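Local coordinates for Atg1 tMIT (Kluyveromyces marxianus, PDB 4P1N), which is part of a serine/threonine protein kinase that is essential for autophagy, where it is required for autophagosome formation, and takes part in cytoplasm-to-vacuole transport, at residues 11-16 with 120-125; 197-202 with 213-218. All blocks are in the same frame, centred on the assembly; numbering follows the deposited sequence.

Contact 1: 11-16 with 120-125; sequences TPFVES and MKLTSK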
loop_
_atom_site.group_PDB
_atom_site.type_symbol
_atom_site.label_atom_id
_atom_site.label_comp_id
_atom_site.label_asym_id
_atom_site.label_seq_id
_atom_site.Cartn_x
_atom_site.Cartn_y
_atom_site.Cartn_z
ATOM N N THR B 11 -8.708 11.044 -4.971
ATOM C CA THR B 11 -7.546 10.622 -4.221
ATOM C C THR B 11 -7.747 10.727 -2.706
ATOM O O THR B 11 -7.432 9.770 -1.993
ATOM C CB THR B 11 -6.265 11.317 -4.702
ATOM O OG1 THR B 11 -5.959 10.826 -6.004
ATOM C CG2 THR B 11 -5.084 11.005 -3.794
ATOM N N PRO B 12 -8.274 11.863 -2.221
ATOM C CA PRO B 12 -8.535 11.951 -0.781
ATOM C C PRO B 12 -9.599 10.967 -0.313
ATOM O O PRO B 12 -9.541 10.536 0.832
ATOM C CB PRO B 12 -8.991 13.402 -0.567
ATOM C CG PRO B 12 -9.098 14.028 -1.917
ATOM C CD PRO B 12 -8.321 13.188 -2.875
ATOM N N PHE B 13 -10.559 10.610 -1.171
ATOM C CA PHE B 13 -11.525 9.579 -0.810
ATOM C C PHE B 13 -10.842 8.214 -0.670
ATOM O O PHE B 13 -11.137 7.449 0.242
ATOM C CB PHE B 13 -12.653 9.502 -1.819
ATOM C CG PHE B 13 -13.767 10.492 -1.559
ATOM C CD1 PHE B 13 -13.540 11.861 -1.646
ATOM C CD2 PHE B 13 -15.052 10.054 -1.237
ATOM C CE1 PHE B 13 -14.565 12.776 -1.416
ATOM C CE2 PHE B 13 -16.082 10.969 -1.012
ATOM C CZ PHE B 13 -15.838 12.331 -1.105
ATOM N N VAL B 14 -9.906 7.939 -1.566
ATOM C CA VAL B 14 -9.153 6.718 -1.539
ATOM C C VAL B 14 -8.188 6.720 -0.350
ATOM O O VAL B 14 -8.050 5.714 0.293
ATOM C CB VAL B 14 -8.400 6.522 -2.859
ATOM C CG1 VAL B 14 -7.529 5.279 -2.814
ATOM C CG2 VAL B 14 -9.404 6.379 -3.988
ATOM N N GLU B 15 -7.567 7.854 -0.025
ATOM C CA GLU B 15 -6.696 7.921 1.157
ATOM C C GLU B 15 -7.449 7.619 2.446
ATOM O O GLU B 15 -6.928 6.955 3.328
ATOM C CB GLU B 15 -6.049 9.294 1.316
ATOM C CG GLU B 15 -4.824 9.467 0.464
ATOM C CD GLU B 15 -4.203 10.852 0.579
ATOM O OE1 GLU B 15 -4.950 11.839 0.695
ATOM O OE2 GLU B 15 -2.957 10.945 0.527
ATOM N N SER B 16 -8.648 8.187 2.547
ATOM C CA SER B 16 -9.574 7.971 3.671
ATOM C C SER B 16 -9.990 6.476 3.829
ATOM O O SER B 16 -9.994 5.929 4.918
ATOM C CB SER B 16 -10.810 8.870 3.456
ATOM O OG SER B 16 -11.811 8.644 4.440
ATOM N N MET B 120 -11.366 -0.147 -4.438
ATOM C CA MET B 120 -11.144 -0.488 -5.836
ATOM C C MET B 120 -12.358 -0.108 -6.711
ATOM O O MET B 120 -12.213 0.400 -7.832
ATOM C CB MET B 120 -10.880 -1.979 -5.991
ATOM C CG MET B 120 -9.652 -2.482 -5.273
ATOM S SD MET B 120 -8.186 -1.630 -5.855
ATOM C CE MET B 120 -7.864 -2.638 -7.286
ATOM N N LYS B 121 -13.547 -0.381 -6.187
ATOM C CA LYS B 121 -14.806 -0.051 -6.865
ATOM C C LYS B 121 -14.947 1.446 -7.136
ATOM O O LYS B 121 -15.254 1.854 -8.241
ATOM C CB LYS B 121 -15.983 -0.524 -6.013
ATOM C CG LYS B 121 -16.150 -2.031 -6.049
ATOM C CD LYS B 121 -17.070 -2.535 -4.952
ATOM C CE LYS B 121 -17.265 -4.050 -5.030
ATOM N NZ LYS B 121 -18.149 -4.534 -3.931
ATOM N N LEU B 122 -14.703 2.247 -6.112
ATOM C CA LEU B 122 -14.757 3.691 -6.216
ATOM C C LEU B 122 -13.785 4.183 -7.272
ATOM O O LEU B 122 -14.127 5.014 -8.121
ATOM C CB LEU B 122 -14.407 4.317 -4.867
ATOM C CG LEU B 122 -14.656 5.817 -4.700
ATOM C CD1 LEU B 122 -16.130 6.080 -4.429
ATOM C CD2 LEU B 122 -13.829 6.406 -3.569
ATOM N N THR B 123 -12.565 3.660 -7.213
ATOM C CA THR B 123 -11.535 4.002 -8.163
ATOM C C THR B 123 -11.910 3.518 -9.543
ATOM O O THR B 123 -11.719 4.226 -10.528
ATOM C CB THR B 123 -10.157 3.420 -7.739
ATOM O OG1 THR B 123 -9.833 3.877 -6.419
ATOM C CG2 THR B 123 -9.081 3.866 -8.698
ATOM N N SER B 124 -12.444 2.311 -9.598
ATOM C CA SER B 124 -12.819 1.663 -10.848
ATOM C C SER B 124 -13.911 2.476 -11.525
ATOM O O SER B 124 -13.822 2.793 -12.699
ATOM C CB SER B 124 -13.312 0.241 -10.557
ATOM O OG SER B 124 -13.726 -0.446 -11.715
ATOM N N LYS B 125 -14.926 2.839 -10.756
ATOM C CA LYS B 125 -16.010 3.663 -11.259
ATOM C C LYS B 125 -15.500 5.027 -11.766
ATOM O O LYS B 125 -15.896 5.501 -12.835
ATOM C CB LYS B 125 -17.058 3.855 -10.155
#
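The F13 ring is the one flat group that takes part, and L122 meets it obliquely. The CD2 methyl of L122 has F13 CB as its nearest neighbour across the contact, at 3.7 Å. F13 therefore touches L122 through the root of its side chain. L122 holds CG anti to its own backbone N (chi1 -169°), and this throws the leucine branch out toward helix 10-33. The same CD2 also lies 4.4 Å from V14 CG2, so one methyl serves two neighbours.

V14 turns its CG2 branch to the other helix. This methyl rests 3.5 Å from T123 OG1, and the two side chains cross at about a right angle. The hydroxyl has its polar partner within its own helix. T123 OG1 sits beside its own backbone N (chi1 -56°) and is hydrogen-bonded to the carbonyl of S119, one helical turn back. V14 and T123 are buried, while F13 is exposed. The contact is mainly apolar and grows more exposed toward F13.

The two segments run antiparallel, at 168°, and their axes come within 10.3 Å. V14 and T123 are the pair with the nearest CA atoms, at 7.5 Å. This is helix-to-helix packing within the first of the two MIT domains. Helix 137-170, its third helix, adjoins both segments: V14 and E15 touch L142, and M120 touches I146. L17 and I10 extend the same packing along helix 10-33, against L122 and T123. The chain of another protein covers part of helix 95-129, touching T123 and S124.

Contact 2: 197-202 with 213-218; sequences RNAARL and ELAYAT
A215 meets A199 methyl to methyl, with the two CB atoms 3.7 Å apart. Their CA atoms are the nearest across the contact, at 6.0 Å. Both CB atoms point to the opposite helix, and the small side chains allow the axes of the two segments to approach to 8.9 Å.

Y216 comes next and covers most of the remaining ground. Its CG is anti to the carbonyl carbon (chi1 -66°), and the ring swings across to helix 184-204. A199 CB lies over one face of the ring, 4.0 Å from its centroid and 22° off the normal, a CH-pi contact displaced toward the CE1 side. A199 CB thus sits in the corner made by the A215 methyl and the tyrosine face. Further out, the phenol oxygen passes alongside A200, with OH 3.4 Å from A200 CA and 3.7 Å from A200 CB. This is packing; the polar mate of the hydroxyl is E203, whose OE2 is hydrogen-bonded to it. With an alanine here, ring and hydroxyl are gone, which would probably open a gap over A199 and leave E203 without this partner.

T218 closes the walk inside its own helix. Its OG1 donates to L214 O at 2.7 Å from above the carbonyl plane, while T218 N reaches the same oxygen from the other face.

Helix 250-273 lies against the pair: Y216 also touches I263 and R266. Two antiparallel helices joined by a short connection, with a third packed against them, are characteristic of the three-helix bundle of MIT domains, here the second of the tandem.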
loop_
_atom_site.group_PDB
_atom_site.type_symbol
_atom_site.label_atom_id
_atom_site.label_comp_id
_atom_site.label_asym_id
_atom_site.label_seq_id
_atom_site.Cartn_x
_atom_site.Cartn_y
_atom_site.Cartn_z
ATOM N N ARG B 197 -9.566 5.005 25.530
ATOM C CA ARG B 197 -9.443 4.978 26.966
ATOM C C ARG B 197 -7.972 5.011 27.352
ATOM O O ARG B 197 -7.585 5.810 28.174
ATOM C CB ARG B 197 -10.125 3.744 27.555
ATOM C CG ARG B 197 -10.078 3.702 29.072
ATOM C CD ARG B 197 -10.581 2.375 29.611
ATOM N NE ARG B 197 -9.576 1.329 29.420
ATOM C CZ ARG B 197 -9.736 0.220 28.700
ATOM N NH1 ARG B 197 -10.888 -0.056 28.095
ATOM N NH2 ARG B 197 -8.730 -0.637 28.594
ATOM N N ASN B 198 -7.165 4.124 26.764
ATOM C CA ASN B 198 -5.715 4.164 26.957
ATOM C C ASN B 198 -5.067 5.508 26.537
ATOM O O ASN B 198 -4.115 5.959 27.168
ATOM C CB ASN B 198 -5.025 3.033 26.157
ATOM C CG ASN B 198 -5.194 1.640 26.772
ATOM O OD1 ASN B 198 -5.007 0.647 26.081
ATOM N ND2 ASN B 198 -5.515 1.562 28.030
ATOM N N ALA B 199 -5.526 6.118 25.440
ATOM C CA ALA B 199 -4.966 7.409 25.013
ATOM C C ALA B 199 -5.187 8.528 26.042
ATOM O O ALA B 199 -4.305 9.364 26.253
ATOM C CB ALA B 199 -5.534 7.819 23.671
ATOM N N ALA B 200 -6.366 8.527 26.662
ATOM C CA ALA B 200 -6.745 9.512 27.647
ATOM C C ALA B 200 -5.978 9.365 28.976
ATOM O O ALA B 200 -5.570 10.380 29.571
ATOM C CB ALA B 200 -8.243 9.438 27.889
ATOM N N ARG B 201 -5.801 8.124 29.450
ATOM C CA ARG B 201 -4.930 7.856 30.607
ATOM C C ARG B 201 -3.505 8.312 30.285
ATOM O O ARG B 201 -2.854 8.971 31.089
ATOM C CB ARG B 201 -4.951 6.376 30.979
ATOM N N LEU B 202 -3.043 7.999 29.083
ATOM C CA LEU B 202 -1.731 8.451 28.643
ATOM C C LEU B 202 -1.646 9.986 28.672
ATOM O O LEU B 202 -0.713 10.569 29.256
ATOM C CB LEU B 202 -1.434 7.969 27.234
ATOM C CG LEU B 202 0.045 7.730 26.957
ATOM C CD1 LEU B 202 0.354 6.256 27.186
ATOM C CD2 LEU B 202 0.436 8.098 25.546
ATOM N N GLU B 213 -2.622 11.487 19.817
ATOM C CA GLU B 213 -3.357 11.967 18.640
ATOM C C GLU B 213 -3.667 10.846 17.674
ATOM O O GLU B 213 -4.773 10.734 17.164
ATOM C CB GLU B 213 -2.574 13.057 17.884
ATOM C CG GLU B 213 -3.180 13.399 16.513
ATOM C CD GLU B 213 -2.593 14.646 15.843
ATOM O OE1 GLU B 213 -1.557 15.157 16.321
ATOM O OE2 GLU B 213 -3.177 15.103 14.821
ATOM N N LEU B 214 -2.666 10.020 17.419
ATOM C CA LEU B 214 -2.819 8.895 16.524
ATOM C C LEU B 214 -3.776 7.864 17.086
ATOM O O LEU B 214 -4.568 7.301 16.338
ATOM C CB LEU B 214 -1.464 8.266 16.256
ATOM C CG LEU B 214 -1.531 7.326 15.056
ATOM C CD1 LEU B 214 -0.645 7.869 13.939
ATOM C CD2 LEU B 214 -1.131 5.928 15.479
ATOM N N ALA B 215 -3.726 7.626 18.397
ATOM C CA ALA B 215 -4.674 6.717 19.019
ATOM C C ALA B 215 -6.121 7.190 18.851
ATOM O O ALA B 215 -6.961 6.445 18.350
ATOM C CB ALA B 215 -4.339 6.482 20.478
ATOM N N TYR B 216 -6.422 8.433 19.213
ATOM C CA TYR B 216 -7.789 8.924 19.011
ATOM C C TYR B 216 -8.197 8.799 17.536
ATOM O O TYR B 216 -9.305 8.397 17.243
ATOM C CB TYR B 216 -7.944 10.366 19.439
ATOM C CG TYR B 216 -7.777 10.637 20.912
ATOM C CD1 TYR B 216 -8.510 9.935 21.855
ATOM C CD2 TYR B 216 -6.929 11.643 21.355
ATOM C CE1 TYR B 216 -8.377 10.190 23.191
ATOM C CE2 TYR B 216 -6.796 11.920 22.705
ATOM C CZ TYR B 216 -7.514 11.181 23.616
ATOM O OH TYR B 216 -7.392 11.441 24.953
ATOM N N ALA B 217 -7.310 9.177 16.616
ATOM C CA ALA B 217 -7.653 9.152 15.200
ATOM C C ALA B 217 -7.953 7.692 14.784
ATOM O O ALA B 217 -8.896 7.405 14.005
ATOM C CB ALA B 217 -6.509 9.750 14.361
ATOM N N THR B 218 -7.160 6.775 15.331
ATOM C CA THR B 218 -7.372 5.344 15.085
ATOM C C THR B 218 -8.738 4.871 15.554
ATOM O O THR B 218 -9.443 4.210 14.777
ATOM C CB THR B 218 -6.274 4.486 15.702
ATOM O OG1 THR B 218 -5.012 4.905 15.169
ATOM C CG2 THR B 218 -6.519 2.993 15.419
#

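Both contacts join antiparallel helices, but of different MIT domains. Contact 1 pairs helices 10-33 and 95-129, far apart in sequence; contact 2 pairs the successive helices 184-204 and 209-227. They share no helix, their centres are 27 Å apart, and their nearest atoms stay about 9 Å apart. All touching residues of contact 2 are buried, and its alanines let the helices come closer. Contact 1 is only partly buried and uses branched side chains across a wider spacing, with one aromatic residue on the surface. The threonine hydroxyl at contact 1 bonds within its own helix, whereas the tyrosine hydroxyl at contact 2 reaches a carboxylate on the partner helix.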